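PDB 2ZOP: CRISPR system Cmr subunit Cmr5 from Thermus thermophilus HB8, which is probably a subunit of the Cmr ribonucleoprotein complex of a type III-B CRISPR system, which protects the cell against invading mobile genetic elements. Local coordinates for residues Arg76-Ala81 with Leu91-Glu96. Sequence-based numbering, arbitrary orientation.
Sequences RELAEA and LRLTRE
L78 and L93 carry this helix-to-helix contact, a helical hairpin in an all-alpha fold: helix 75-84 ends, the chain turns within a few residues, and helix 87-111 doubles back across it at a splayed angle. The pair illustrates how a sparse helix contact can be made by apolar side chains alone, with 108 Å² buried between the segments. The two leucines meet methyl to methyl, CD1 of L78 lying 3.9 Å from CD1 of L93. The other branch of L93 comes almost as near, its CD2 standing 4.2 Å from the same CD1 of L78, which thus faces the forked end of its partner. L93 reaches straight across from the long helix, with CG anti to the backbone N (chi1 -178°). L78 leaves its own helix obliquely and is brought to the meeting point by its CD1 branch. A81, one turn further on, turns its CB toward the second helix, yet its nearest atom to L93 is the carbonyl carbon C, 4.3 Å from CD2 of L93. No hydrogen bond crosses between 76-81 and 91-96, so dispersion and burial join them. The next shell is largely hydrophobic: Y72, in the loop before the short helix, touches L78, A81 and L93, while helix 44-52 supplies L48 against L78 and L44 against L93, and helix 57-69 sets L66 on L78. Beside L93, T94 hydrogen-bonds through OG1 to the carbonyl O of Y90, one turn back in its own helix.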
loop_
_atom_site.group_PDB
_atom_site.type_symbol
_atom_site.label_atom_id
_atom_site.label_comp_id
_atom_site.label_asym_id
_atom_site.label_seq_id
_atom_site.Cartn_x
_atom_site.Cartn_y
_atom_site.Cartn_z
ATOM N N ARG A 76 8.531 -20.315 -9.776
ATOM C CA ARG A 76 9.857 -20.067 -9.211
ATOM C C ARG A 76 10.673 -19.064 -10.022
ATOM O O ARG A 76 11.323 -18.182 -9.454
ATOM C CB ARG A 76 10.670 -21.368 -9.083
ATOM C CG ARG A 76 10.354 -22.186 -7.851
ATOM C CD ARG A 76 11.356 -23.323 -7.672
ATOM N NE ARG A 76 11.072 -24.112 -6.477
ATOM C CZ ARG A 76 9.994 -24.876 -6.318
ATOM N NH1 ARG A 76 9.085 -24.968 -7.279
ATOM N NH2 ARG A 76 9.820 -25.549 -5.190
ATOM N N GLU A 77 10.662 -19.188 -11.343
ATOM C CA GLU A 77 11.445 -18.240 -12.131
ATOM C C GLU A 77 10.873 -16.822 -12.001
ATOM O O GLU A 77 11.618 -15.855 -11.851
ATOM C CB GLU A 77 11.504 -18.656 -13.600
ATOM C CG GLU A 77 12.408 -17.739 -14.411
ATOM C CD GLU A 77 12.528 -18.130 -15.867
ATOM O OE1 GLU A 77 11.500 -18.411 -16.501
ATOM O OE2 GLU A 77 13.660 -18.135 -16.386
ATOM N N LEU A 78 9.550 -16.704 -12.052
ATOM C CA LEU A 78 8.897 -15.397 -11.913
ATOM C C LEU A 78 9.228 -14.786 -10.536
ATOM O O LEU A 78 9.565 -13.605 -10.427
ATOM C CB LEU A 78 7.374 -15.549 -12.074
ATOM C CG LEU A 78 6.482 -14.353 -11.671
ATOM C CD1 LEU A 78 6.756 -13.146 -12.579
ATOM C CD2 LEU A 78 5.005 -14.758 -11.760
ATOM N N ALA A 79 9.147 -15.601 -9.486
ATOM C CA ALA A 79 9.436 -15.123 -8.132
ATOM C C ALA A 79 10.867 -14.594 -8.015
ATOM O O ALA A 79 11.111 -13.570 -7.377
ATOM C CB ALA A 79 9.207 -16.254 -7.113
ATOM N N GLU A 80 11.815 -15.290 -8.632
ATOM C CA GLU A 80 13.210 -14.861 -8.575
ATOM C C GLU A 80 13.376 -13.541 -9.331
ATOM O O GLU A 80 14.061 -12.627 -8.870
ATOM C CB GLU A 80 14.125 -15.933 -9.183
ATOM C CG GLU A 80 15.619 -15.614 -9.085
ATOM C CD GLU A 80 16.082 -15.316 -7.655
ATOM O OE1 GLU A 80 15.564 -15.944 -6.703
ATOM O OE2 GLU A 80 16.983 -14.466 -7.484
ATOM N N ALA A 81 12.742 -13.450 -10.491
ATOM C CA ALA A 81 12.811 -12.243 -11.306
ATOM C C ALA A 81 12.274 -11.060 -10.506
ATOM O O ALA A 81 12.767 -9.941 -10.629
ATOM C CB ALA A 81 11.989 -12.430 -12.599
ATOM N N LEU A 91 7.976 -2.591 -10.097
ATOM C CA LEU A 91 6.654 -1.990 -10.197
ATOM C C LEU A 91 6.013 -2.363 -11.527
ATOM O O LEU A 91 4.807 -2.589 -11.595
ATOM C CB LEU A 91 6.746 -0.473 -10.052
ATOM C CG LEU A 91 7.186 -0.015 -8.659
ATOM C CD1 LEU A 91 7.448 1.478 -8.662
ATOM C CD2 LEU A 91 6.113 -0.365 -7.651
ATOM N N ARG A 92 6.828 -2.425 -12.579
ATOM C CA ARG A 92 6.345 -2.802 -13.900
ATOM C C ARG A 92 5.908 -4.265 -13.872
ATOM O O ARG A 92 4.858 -4.623 -14.412
ATOM C CB ARG A 92 7.445 -2.627 -14.952
ATOM C CG ARG A 92 7.059 -3.180 -16.324
ATOM C CD ARG A 92 7.929 -2.624 -17.444
ATOM N NE ARG A 92 9.328 -3.035 -17.346
ATOM C CZ ARG A 92 10.343 -2.190 -17.185
ATOM N NH1 ARG A 92 10.114 -0.885 -17.098
ATOM N NH2 ARG A 92 11.586 -2.646 -17.125
ATOM N N LEU A 93 6.720 -5.113 -13.248
ATOM C CA LEU A 93 6.389 -6.532 -13.161
ATOM C C LEU A 93 5.085 -6.680 -12.390
ATOM O O LEU A 93 4.227 -7.502 -12.731
ATOM C CB LEU A 93 7.499 -7.303 -12.453
ATOM C CG LEU A 93 7.274 -8.812 -12.360
ATOM C CD1 LEU A 93 7.150 -9.398 -13.762
ATOM C CD2 LEU A 93 8.435 -9.455 -11.589
ATOM N N THR A 94 4.942 -5.871 -11.346
ATOM C CA THR A 94 3.735 -5.896 -10.536
ATOM C C THR A 94 2.512 -5.630 -11.427
ATOM O O THR A 94 1.525 -6.361 -11.369
ATOM C CB THR A 94 3.811 -4.837 -9.408
ATOM O OG1 THR A 94 4.798 -5.237 -8.439
ATOM C CG2 THR A 94 2.448 -4.673 -8.727
ATOM N N ARG A 95 2.584 -4.593 -12.258
ATOM C CA ARG A 95 1.469 -4.251 -13.145
ATOM C C ARG A 95 1.101 -5.393 -14.080
ATOM O O ARG A 95 -0.073 -5.666 -14.296
ATOM C CB ARG A 95 1.802 -3.030 -14.007
ATOM C CG ARG A 95 1.958 -1.725 -13.254
ATOM C CD ARG A 95 1.852 -0.552 -14.228
ATOM N NE ARG A 95 2.869 -0.598 -15.281
ATOM C CZ ARG A 95 4.070 -0.030 -15.196
ATOM N NH1 ARG A 95 4.422 0.638 -14.107
ATOM N NH2 ARG A 95 4.922 -0.121 -16.206
ATOM N N GLU A 96 2.118 -6.032 -14.645
ATOM C CA GLU A 96 1.939 -7.148 -15.574
ATOM C C GLU A 96 1.304 -8.364 -14.906
ATOM O O GLU A 96 0.352 -8.941 -15.422
ATOM C CB GLU A 96 3.298 -7.514 -16.187
ATOM C CG GLU A 96 3.832 -6.422 -17.104
ATOM C CD GLU A 96 5.265 -6.647 -17.553
ATOM O OE1 GLU A 96 5.738 -5.891 -18.433
ATOM O OE2 GLU A 96 5.923 -7.564 -17.027
#